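Local coordinates for protein iron superoxide dismutase (PDB 2GPC) that catalyses, as an iron-dependent superoxide dismutase, the disproportionation of superoxide into molecular oxygen and hydrogen peroxide, at residues P5-Y11 with V24-D29; E111-V115 with K137-T141; L157-V161 with Y177-F181. Numbering follows the deposited sequence.

Contact 1 of 3, residues P5-Y11 with V24-D29. With FE2 (Fe (II) ion), chain C.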
loop_
_atom_site.group_PDB
_atom_site.type_symbol
_atom_site.label_atom_id
_atom_site.label_comp_id
_atom_site.label_asym_id
_atom_site.label_seq_id
_atom_site.Cartn_x
_atom_site.Cartn_y
_atom_site.Cartn_z
ATOM N N PRO A 5 -20.247 -9.504 -8.598
ATOM C CA PRO A 5 -21.393 -8.741 -9.089
ATOM C C PRO A 5 -20.922 -7.451 -9.782
ATOM O O PRO A 5 -19.825 -6.973 -9.474
ATOM C CB PRO A 5 -22.191 -8.417 -7.818
ATOM C CG PRO A 5 -21.593 -9.236 -6.714
ATOM C CD PRO A 5 -20.221 -9.595 -7.125
ATOM N N PRO A 6 -21.716 -6.916 -10.708
ATOM C CA PRO A 6 -21.405 -5.617 -11.306
ATOM C C PRO A 6 -21.413 -4.512 -10.247
ATOM O O PRO A 6 -22.016 -4.672 -9.176
ATOM C CB PRO A 6 -22.538 -5.399 -12.342
ATOM C CG PRO A 6 -23.580 -6.430 -12.078
ATOM C CD PRO A 6 -22.947 -7.510 -11.262
ATOM N N LEU A 7 -20.732 -3.411 -10.540
ATOM C CA LEU A 7 -20.872 -2.191 -9.750
ATOM C C LEU A 7 -22.366 -1.912 -9.565
ATOM O O LEU A 7 -23.123 -2.002 -10.533
ATOM C CB LEU A 7 -20.184 -1.015 -10.448
ATOM C CG LEU A 7 -18.650 -1.032 -10.527
ATOM C CD1 LEU A 7 -18.158 0.089 -11.443
ATOM C CD2 LEU A 7 -17.993 -0.909 -9.151
ATOM N N PRO A 8 -22.814 -1.597 -8.344
ATOM C CA PRO A 8 -24.240 -1.333 -8.135
ATOM C C PRO A 8 -24.743 -0.115 -8.918
ATOM O O PRO A 8 -25.915 -0.088 -9.277
ATOM C CB PRO A 8 -24.342 -1.094 -6.620
ATOM C CG PRO A 8 -23.117 -1.725 -6.042
ATOM C CD PRO A 8 -22.052 -1.468 -7.085
ATOM N N TRP A 9 -23.860 0.839 -9.214
ATOM C CA TRP A 9 -24.253 2.138 -9.771
ATOM C C TRP A 9 -23.515 2.484 -11.084
ATOM O O TRP A 9 -23.588 3.612 -11.568
ATOM C CB TRP A 9 -24.074 3.245 -8.698
ATOM C CG TRP A 9 -23.068 2.882 -7.657
ATOM C CD1 TRP A 9 -23.318 2.488 -6.371
ATOM C CD2 TRP A 9 -21.641 2.835 -7.818
ATOM N NE1 TRP A 9 -22.139 2.196 -5.731
ATOM C CE2 TRP A 9 -21.093 2.409 -6.593
ATOM C CE3 TRP A 9 -20.772 3.119 -8.874
ATOM C CZ2 TRP A 9 -19.720 2.261 -6.393
ATOM C CZ3 TRP A 9 -19.400 2.976 -8.678
ATOM C CH2 TRP A 9 -18.889 2.556 -7.444
ATOM N N GLY A 10 -22.823 1.506 -11.667
ATOM C CA GLY A 10 -22.159 1.679 -12.947
ATOM C C GLY A 10 -20.834 2.407 -12.835
ATOM O O GLY A 10 -20.583 3.106 -11.854
ATOM N N TYR A 11 -19.998 2.270 -13.857
ATOM C CA TYR A 11 -18.648 2.837 -13.845
ATOM C C TYR A 11 -18.603 4.354 -13.569
ATOM O O TYR A 11 -17.718 4.825 -12.843
ATOM C CB TYR A 11 -17.920 2.514 -15.164
ATOM C CG TYR A 11 -17.556 1.054 -15.361
ATOM C CD1 TYR A 11 -18.346 0.213 -16.132
ATOM C CD2 TYR A 11 -16.410 0.520 -14.780
ATOM C CE1 TYR A 11 -17.999 -1.125 -16.325
ATOM C CE2 TYR A 11 -16.065 -0.804 -14.950
ATOM C CZ TYR A 11 -16.852 -1.625 -15.734
ATOM O OH TYR A 11 -16.504 -2.947 -15.912
ATOM N N VAL A 24 -12.781 4.596 -10.988
ATOM C CA VAL A 24 -13.621 3.454 -10.678
ATOM C C VAL A 24 -13.325 2.303 -11.636
ATOM O O VAL A 24 -13.238 1.161 -11.210
ATOM C CB VAL A 24 -15.118 3.832 -10.716
ATOM C CG1 VAL A 24 -16.006 2.583 -10.727
ATOM C CG2 VAL A 24 -15.455 4.731 -9.533
ATOM N N THR A 25 -13.143 2.615 -12.914
ATOM C CA THR A 25 -12.889 1.597 -13.941
ATOM C C THR A 25 -11.601 0.823 -13.698
ATOM O O THR A 25 -11.590 -0.403 -13.765
ATOM C CB THR A 25 -12.865 2.235 -15.349
ATOM O OG1 THR A 25 -14.179 2.710 -15.668
ATOM C CG2 THR A 25 -12.575 1.200 -16.424
ATOM N N LEU A 26 -10.512 1.536 -13.438
ATOM C CA LEU A 26 -9.249 0.890 -13.105
ATOM C C LEU A 26 -9.408 0.047 -11.849
ATOM O O LEU A 26 -8.991 -1.107 -11.807
ATOM C CB LEU A 26 -8.134 1.923 -12.907
ATOM C CG LEU A 26 -7.617 2.605 -14.173
ATOM C CD1 LEU A 26 -6.838 3.831 -13.769
ATOM C CD2 LEU A 26 -6.762 1.678 -15.032
ATOM N N HIS A 27 -10.021 0.625 -10.824
ATOM C CA HIS A 27 -10.173 -0.066 -9.546
ATOM C C HIS A 27 -10.993 -1.370 -9.707
ATOM O O HIS A 27 -10.603 -2.411 -9.183
ATOM C CB HIS A 27 -10.765 0.900 -8.505
ATOM C CG HIS A 27 -10.580 0.476 -7.081
ATOM N ND1 HIS A 27 -11.128 1.180 -6.033
ATOM C CD2 HIS A 27 -9.905 -0.565 -6.526
ATOM C CE1 HIS A 27 -10.806 0.591 -4.891
ATOM N NE2 HIS A 27 -10.066 -0.471 -5.163
ATOM N N TYR A 28 -12.065 -1.336 -10.495
ATOM C CA TYR A 28 -12.935 -2.500 -10.676
ATOM C C TYR A 28 -12.384 -3.486 -11.708
ATOM O O TYR A 28 -12.263 -4.677 -11.430
ATOM C CB TYR A 28 -14.359 -2.056 -11.082
ATOM C CG TYR A 28 -15.352 -3.191 -11.176
ATOM C CD1 TYR A 28 -16.051 -3.624 -10.047
ATOM C CD2 TYR A 28 -15.585 -3.847 -12.382
ATOM C CE1 TYR A 28 -16.956 -4.672 -10.115
ATOM C CE2 TYR A 28 -16.501 -4.905 -12.468
ATOM C CZ TYR A 28 -17.181 -5.315 -11.325
ATOM O OH TYR A 28 -18.088 -6.360 -11.379
ATOM N N ASP A 29 -12.066 -2.999 -12.903
ATOM C CA ASP A 29 -11.647 -3.874 -14.006
ATOM C C ASP A 29 -10.240 -4.445 -13.811
ATOM O O ASP A 29 -9.987 -5.593 -14.183
ATOM C CB ASP A 29 -11.681 -3.152 -15.366
ATOM C CG ASP A 29 -13.092 -2.951 -15.919
ATOM O OD1 ASP A 29 -14.096 -3.538 -15.416
ATOM O OD2 ASP A 29 -13.269 -2.211 -16.901
HETATM FE FE FE2 C . -8.882 -1.613 -3.788
HETATM O O HOH W 1 -7.784 -2.561 -2.044
#
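Two tyrosines tie the N-terminal loop 5-11 to the first long helix of the alpha-hairpin domain. Tyr28, in a t rotamer with its CA-to-CB bond directed at the loop, reaches out so that its OH donates to the backbone O of Pro5 at 2.6 Å. Tyr11 answers from the loop: its m rotamer (chi1 -69°) lays the ring beside Thr25 and Tyr28, and its OH donates to OD1 of Asp29 at 2.5 Å. Leu7, in the mt rotamer, fills the space between, with CG 4.1 Å from the Tyr28 ring centroid in a CH-pi contact over one face and CD1 3.4 Å from Val24 CG1. Trp9 brings the edge of its ring to the same valine, CZ3 lying 4.0 Å from Val24 CG1. Within the helix, His27 takes no part in the contact; its NE2 binds the iron at 2.1 Å. Short phenol hydrogen bonds flanking an apolar centre thus fasten the loop to a metal-bearing helix without using the ligand itself.

Contact 2 of 3, residues E111-V115 with K137-T141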
loop_
_atom_site.group_PDB
_atom_site.type_symbol
_atom_site.label_atom_id
_atom_site.label_comp_id
_atom_site.label_asym_id
_atom_site.label_seq_id
_atom_site.Cartn_x
_atom_site.Cartn_y
_atom_site.Cartn_z
ATOM N N GLU A 111 -13.720 9.617 14.542
ATOM C CA GLU A 111 -12.935 8.417 14.819
ATOM C C GLU A 111 -12.664 7.620 13.531
ATOM O O GLU A 111 -11.542 7.198 13.298
ATOM C CB GLU A 111 -13.626 7.553 15.873
ATOM C CG GLU A 111 -12.839 6.319 16.291
ATOM C CD GLU A 111 -13.508 5.533 17.407
ATOM O OE1 GLU A 111 -14.463 6.046 18.037
ATOM O OE2 GLU A 111 -13.062 4.397 17.668
ATOM N N PHE A 112 -13.679 7.447 12.693
ATOM C CA PHE A 112 -13.521 6.718 11.434
ATOM C C PHE A 112 -12.572 7.458 10.488
ATOM O O PHE A 112 -11.670 6.843 9.922
ATOM C CB PHE A 112 -14.896 6.473 10.783
ATOM C CG PHE A 112 -14.848 5.640 9.527
ATOM C CD1 PHE A 112 -14.439 6.194 8.323
ATOM C CD2 PHE A 112 -15.236 4.300 9.545
ATOM C CE1 PHE A 112 -14.407 5.425 7.147
ATOM C CE2 PHE A 112 -15.200 3.528 8.379
ATOM C CZ PHE A 112 -14.797 4.099 7.177
ATOM N N THR A 113 -12.764 8.770 10.349
ATOM C CA THR A 113 -11.895 9.626 9.528
ATOM C C THR A 113 -10.436 9.491 9.924
ATOM O O THR A 113 -9.589 9.235 9.085
ATOM C CB THR A 113 -12.300 11.104 9.659
ATOM O OG1 THR A 113 -13.630 11.297 9.166
ATOM C CG2 THR A 113 -11.431 12.016 8.784
ATOM N N ASN A 114 -10.147 9.650 11.202
ATOM C CA ASN A 114 -8.762 9.606 11.660
ATOM C C ASN A 114 -8.114 8.233 11.457
ATOM O O ASN A 114 -6.943 8.150 11.083
ATOM C CB ASN A 114 -8.668 10.089 13.104
ATOM C CG ASN A 114 -8.981 11.583 13.230
ATOM O OD1 ASN A 114 -8.901 12.338 12.247
ATOM N ND2 ASN A 114 -9.332 12.014 14.435
ATOM N N VAL A 115 -8.877 7.167 11.667
ATOM C CA VAL A 115 -8.408 5.816 11.344
ATOM C C VAL A 115 -8.155 5.651 9.825
ATOM O O VAL A 115 -7.118 5.156 9.414
ATOM C CB VAL A 115 -9.415 4.738 11.846
ATOM C CG1 VAL A 115 -9.134 3.382 11.239
ATOM C CG2 VAL A 115 -9.378 4.644 13.361
ATOM N N LYS A 137 -18.234 -0.389 16.552
ATOM C CA LYS A 137 -16.823 -0.033 16.689
ATOM C C LYS A 137 -16.205 0.339 15.336
ATOM O O LYS A 137 -16.574 -0.215 14.302
ATOM C CB LYS A 137 -16.030 -1.204 17.275
ATOM C CG LYS A 137 -16.375 -1.548 18.715
ATOM C CD LYS A 137 -15.616 -2.793 19.141
ATOM C CE LYS A 137 -15.947 -3.210 20.564
ATOM N NZ LYS A 137 -15.242 -4.483 20.872
ATOM N N VAL A 138 -15.268 1.281 15.367
ATOM C CA VAL A 138 -14.427 1.584 14.223
ATOM C C VAL A 138 -13.242 0.644 14.337
ATOM O O VAL A 138 -12.691 0.442 15.428
ATOM C CB VAL A 138 -13.955 3.050 14.212
ATOM C CG1 VAL A 138 -12.795 3.256 13.217
ATOM C CG2 VAL A 138 -15.100 3.970 13.888
ATOM N N TYR A 139 -12.850 0.095 13.200
ATOM C CA TYR A 139 -11.930 -1.027 13.123
ATOM C C TYR A 139 -11.156 -0.888 11.815
ATOM O O TYR A 139 -11.720 -0.481 10.824
ATOM C CB TYR A 139 -12.768 -2.302 13.123
ATOM C CG TYR A 139 -12.007 -3.599 13.048
ATOM C CD1 TYR A 139 -11.143 -3.982 14.069
ATOM C CD2 TYR A 139 -12.174 -4.455 11.968
ATOM C CE1 TYR A 139 -10.460 -5.177 14.010
ATOM C CE2 TYR A 139 -11.495 -5.650 11.903
ATOM C CZ TYR A 139 -10.643 -6.001 12.929
ATOM O OH TYR A 139 -9.969 -7.189 12.866
ATOM N N GLN A 140 -9.865 -1.183 11.813
ATOM C CA GLN A 140 -9.090 -1.161 10.573
ATOM C C GLN A 140 -8.467 -2.522 10.314
ATOM O O GLN A 140 -8.150 -3.268 11.248
ATOM C CB GLN A 140 -8.007 -0.089 10.631
ATOM C CG GLN A 140 -6.934 -0.319 11.683
ATOM C CD GLN A 140 -6.244 0.966 12.064
ATOM O OE1 GLN A 140 -5.665 1.643 11.210
ATOM N NE2 GLN A 140 -6.338 1.335 13.336
ATOM N N THR A 141 -8.324 -2.862 9.042
ATOM C CA THR A 141 -7.543 -4.032 8.669
ATOM C C THR A 141 -6.398 -3.606 7.771
ATOM O O THR A 141 -6.457 -2.565 7.110
ATOM C CB THR A 141 -8.416 -5.119 8.018
ATOM O OG1 THR A 141 -9.051 -4.628 6.824
ATOM C CG2 THR A 141 -9.553 -5.519 8.937
HETATM O O HOH W 2 -14.538 2.165 18.161
HETATM O O HOH W 3 -5.299 4.444 11.213
#
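Val138, the residue most covered here, points its CA-to-CB bond from strand 137-141 at helix 111-115 and fits against successive turns of it. Its CG1 lies 3.7 Å from CG2 of Val115, while its CG2 sits 4.0 Å from CB of Phe112 and at the edge of that ring. Val115, one turn after Glu111, also faces the strand, and its CG1 packs 3.7 Å from CB of Gln140, two residues along from Val138 and on the same face of the strand. The short axes run nearly parallel, at 12° and 8.6 Å apart. This is helix-on-sheet packing within the alpha+beta C-terminal domain of the iron/manganese superoxide dismutases: strand 135-142 is an outer strand of the antiparallel sheet, and Phe102 of helix 92-102 adds to the apolar cluster around Val138. Water 3 donates to Val115 O at 2.7 Å and to Gln140 OE1 at 2.8 Å, and that OE1 is also hydrogen-bonded to His119. Toward the other end of the contact, water 2 accepts from Val138 N at 3.0 Å and donates to Glu111 OE2 at 2.7 Å, bridging helix and strand where no direct hydrogen bond joins them.

Contact 3 of 3, residues L157-V161 with Y177-F181. With FE2 (Fe (II) ion), chain C.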
loop_
_atom_site.group_PDB
_atom_site.type_symbol
_atom_site.label_atom_id
_atom_site.label_comp_id
_atom_site.label_asym_id
_atom_site.label_seq_id
_atom_site.Cartn_x
_atom_site.Cartn_y
_atom_site.Cartn_z
ATOM N N LEU A 157 -19.760 -1.228 7.060
ATOM C CA LEU A 157 -19.282 -0.222 6.122
ATOM C C LEU A 157 -17.778 -0.382 5.962
ATOM O O LEU A 157 -17.096 -0.668 6.929
ATOM C CB LEU A 157 -19.562 1.181 6.688
ATOM C CG LEU A 157 -19.289 2.423 5.853
ATOM C CD1 LEU A 157 -20.314 2.545 4.731
ATOM C CD2 LEU A 157 -19.323 3.679 6.731
ATOM N N THR A 158 -17.259 -0.197 4.753
ATOM C CA THR A 158 -15.810 -0.094 4.574
ATOM C C THR A 158 -15.428 0.972 3.556
ATOM O O THR A 158 -16.195 1.288 2.642
ATOM C CB THR A 158 -15.179 -1.455 4.201
ATOM O OG1 THR A 158 -13.739 -1.380 4.291
ATOM C CG2 THR A 158 -15.485 -1.844 2.748
ATOM N N CYS A 159 -14.226 1.503 3.751
ATOM C CA CYS A 159 -13.585 2.445 2.854
ATOM C C CYS A 159 -12.185 1.938 2.568
ATOM O O CYS A 159 -11.357 1.845 3.474
ATOM C CB CYS A 159 -13.484 3.824 3.505
ATOM S SG CYS A 159 -12.671 5.057 2.467
ATOM N N ASP A 160 -11.941 1.598 1.312
ATOM C CA ASP A 160 -10.642 1.147 0.835
ATOM C C ASP A 160 -9.669 2.308 0.921
ATOM O O ASP A 160 -9.940 3.367 0.372
ATOM C CB ASP A 160 -10.791 0.730 -0.630
ATOM C CG ASP A 160 -9.584 0.008 -1.189
ATOM O OD1 ASP A 160 -8.547 -0.180 -0.486
ATOM O OD2 ASP A 160 -9.602 -0.416 -2.372
ATOM N N VAL A 161 -8.546 2.117 1.605
ATOM C CA VAL A 161 -7.504 3.145 1.648
ATOM C C VAL A 161 -6.167 2.660 1.070
ATOM O O VAL A 161 -5.133 3.311 1.257
ATOM C CB VAL A 161 -7.327 3.784 3.066
ATOM C CG1 VAL A 161 -8.607 4.486 3.505
ATOM C CG2 VAL A 161 -6.868 2.761 4.116
ATOM N N TYR A 177 -9.967 12.381 -0.305
ATOM C CA TYR A 177 -10.679 11.191 -0.758
ATOM C C TYR A 177 -11.667 10.720 0.303
ATOM O O TYR A 177 -12.787 10.328 -0.023
ATOM C CB TYR A 177 -9.667 10.078 -1.086
ATOM C CG TYR A 177 -10.218 8.672 -1.069
ATOM C CD1 TYR A 177 -11.163 8.249 -2.010
ATOM C CD2 TYR A 177 -9.787 7.751 -0.116
ATOM C CE1 TYR A 177 -11.671 6.937 -1.987
ATOM C CE2 TYR A 177 -10.283 6.450 -0.087
ATOM C CZ TYR A 177 -11.227 6.046 -1.026
ATOM O OH TYR A 177 -11.700 4.737 -1.005
ATOM N N VAL A 178 -11.256 10.759 1.569
ATOM C CA VAL A 178 -12.124 10.332 2.663
ATOM C C VAL A 178 -13.284 11.305 2.846
ATOM O O VAL A 178 -14.394 10.881 3.141
ATOM C CB VAL A 178 -11.330 10.124 3.980
ATOM C CG1 VAL A 178 -12.265 9.943 5.197
ATOM C CG2 VAL A 178 -10.434 8.916 3.832
ATOM N N GLN A 179 -13.039 12.601 2.659
ATOM C CA GLN A 179 -14.133 13.578 2.684
ATOM C C GLN A 179 -15.171 13.230 1.611
ATOM O O GLN A 179 -16.375 13.288 1.858
ATOM C CB GLN A 179 -13.603 15.018 2.530
ATOM C CG GLN A 179 -12.938 15.564 3.829
ATOM C CD GLN A 179 -13.800 15.354 5.095
ATOM O OE1 GLN A 179 -14.882 15.922 5.207
ATOM N NE2 GLN A 179 -13.321 14.535 6.033
ATOM N N THR A 180 -14.692 12.832 0.432
ATOM C CA THR A 180 -15.562 12.381 -0.652
ATOM C C THR A 180 -16.331 11.111 -0.279
ATOM O O THR A 180 -17.517 10.989 -0.591
ATOM C CB THR A 180 -14.726 12.159 -1.929
ATOM O OG1 THR A 180 -14.483 13.418 -2.563
ATOM C CG2 THR A 180 -15.470 11.340 -2.975
ATOM N N PHE A 181 -15.662 10.171 0.379
ATOM C CA PHE A 181 -16.315 8.941 0.829
ATOM C C PHE A 181 -17.528 9.300 1.672
ATOM O O PHE A 181 -18.599 8.708 1.506
ATOM C CB PHE A 181 -15.335 8.047 1.616
ATOM C CG PHE A 181 -15.953 6.785 2.149
ATOM C CD1 PHE A 181 -16.135 5.686 1.324
ATOM C CD2 PHE A 181 -16.362 6.701 3.471
ATOM C CE1 PHE A 181 -16.711 4.513 1.814
ATOM C CE2 PHE A 181 -16.936 5.534 3.972
ATOM C CZ PHE A 181 -17.110 4.436 3.131
HETATM FE FE FE2 C . -8.882 -1.613 -3.788
HETATM O O HOH W 1 -7.784 -2.561 -2.044
#
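Tyr177 opens the helical side of this buried contact. Its ring extends from the helix in a t rotamer to the end of strand 157-160, where its OH donates to the backbone O of Asp160 at 2.6 Å; the same hydroxyl is hydrogen-bonded to that of Tyr78. Beside the ring, Cys159 SG makes an oblique sulfur-aromatic contact, 4.6 Å from the Tyr177 ring centroid, and Val161 CG1 approaches Tyr177 CE2 at 4.4 Å. Val178 turns sideways and packs on Ala116 and Val117 of helix 105-118. One turn after Tyr177, joined to it by the helical hydrogen bond from Phe181 N to Tyr177 O (2.9 Å), Phe181 also points at the strand. Cys159 lies over one face of its ring: CB is 3.6 Å from the Phe181 centroid in a CH-pi contact, and SG is 3.9 Å from it, so the cysteine sulfur touches both aromatic side chains. Leu157 CG touches the ring edge, 4.0 Å from Phe181 CZ. At the end of the strand, Asp160 OD2 binds the iron at 2.0 Å, while OD1 is hydrogen-bonded to the backbone N of Trp162 and, weakly, to the metal-bound water 1. With His27, His75 and His164 completing the protein ligands, this is the three-histidine, one-aspartate metal site characteristic of iron and manganese superoxide dismutases, its carboxylate carried at the end of a sheet strand backed by a helix.

In the fold
The three contacts follow one another along the chain, the first in the alpha-hairpin domain and the other two in the C-terminal domain. Contacts 1 and 2 lie on opposite sides of the chain's centre, their centres 25 Å apart and their nearest atoms about 13 Å apart. Contact 3 connects them. It meets contact 1 at the iron, where His27 and Asp160 are both ligands and water 1 is common to both, with centres 16 Å apart. Toward contact 2, 11 Å between centres, it shares the antiparallel sheet of strands 135-142, 123-130 and 153-160. The metal site thus joins the two domains, and Phe112, packed on Cys159 and Phe181, links metal-bearing strand 153-160 to helix 105-118, which packs on outer strand 135-142.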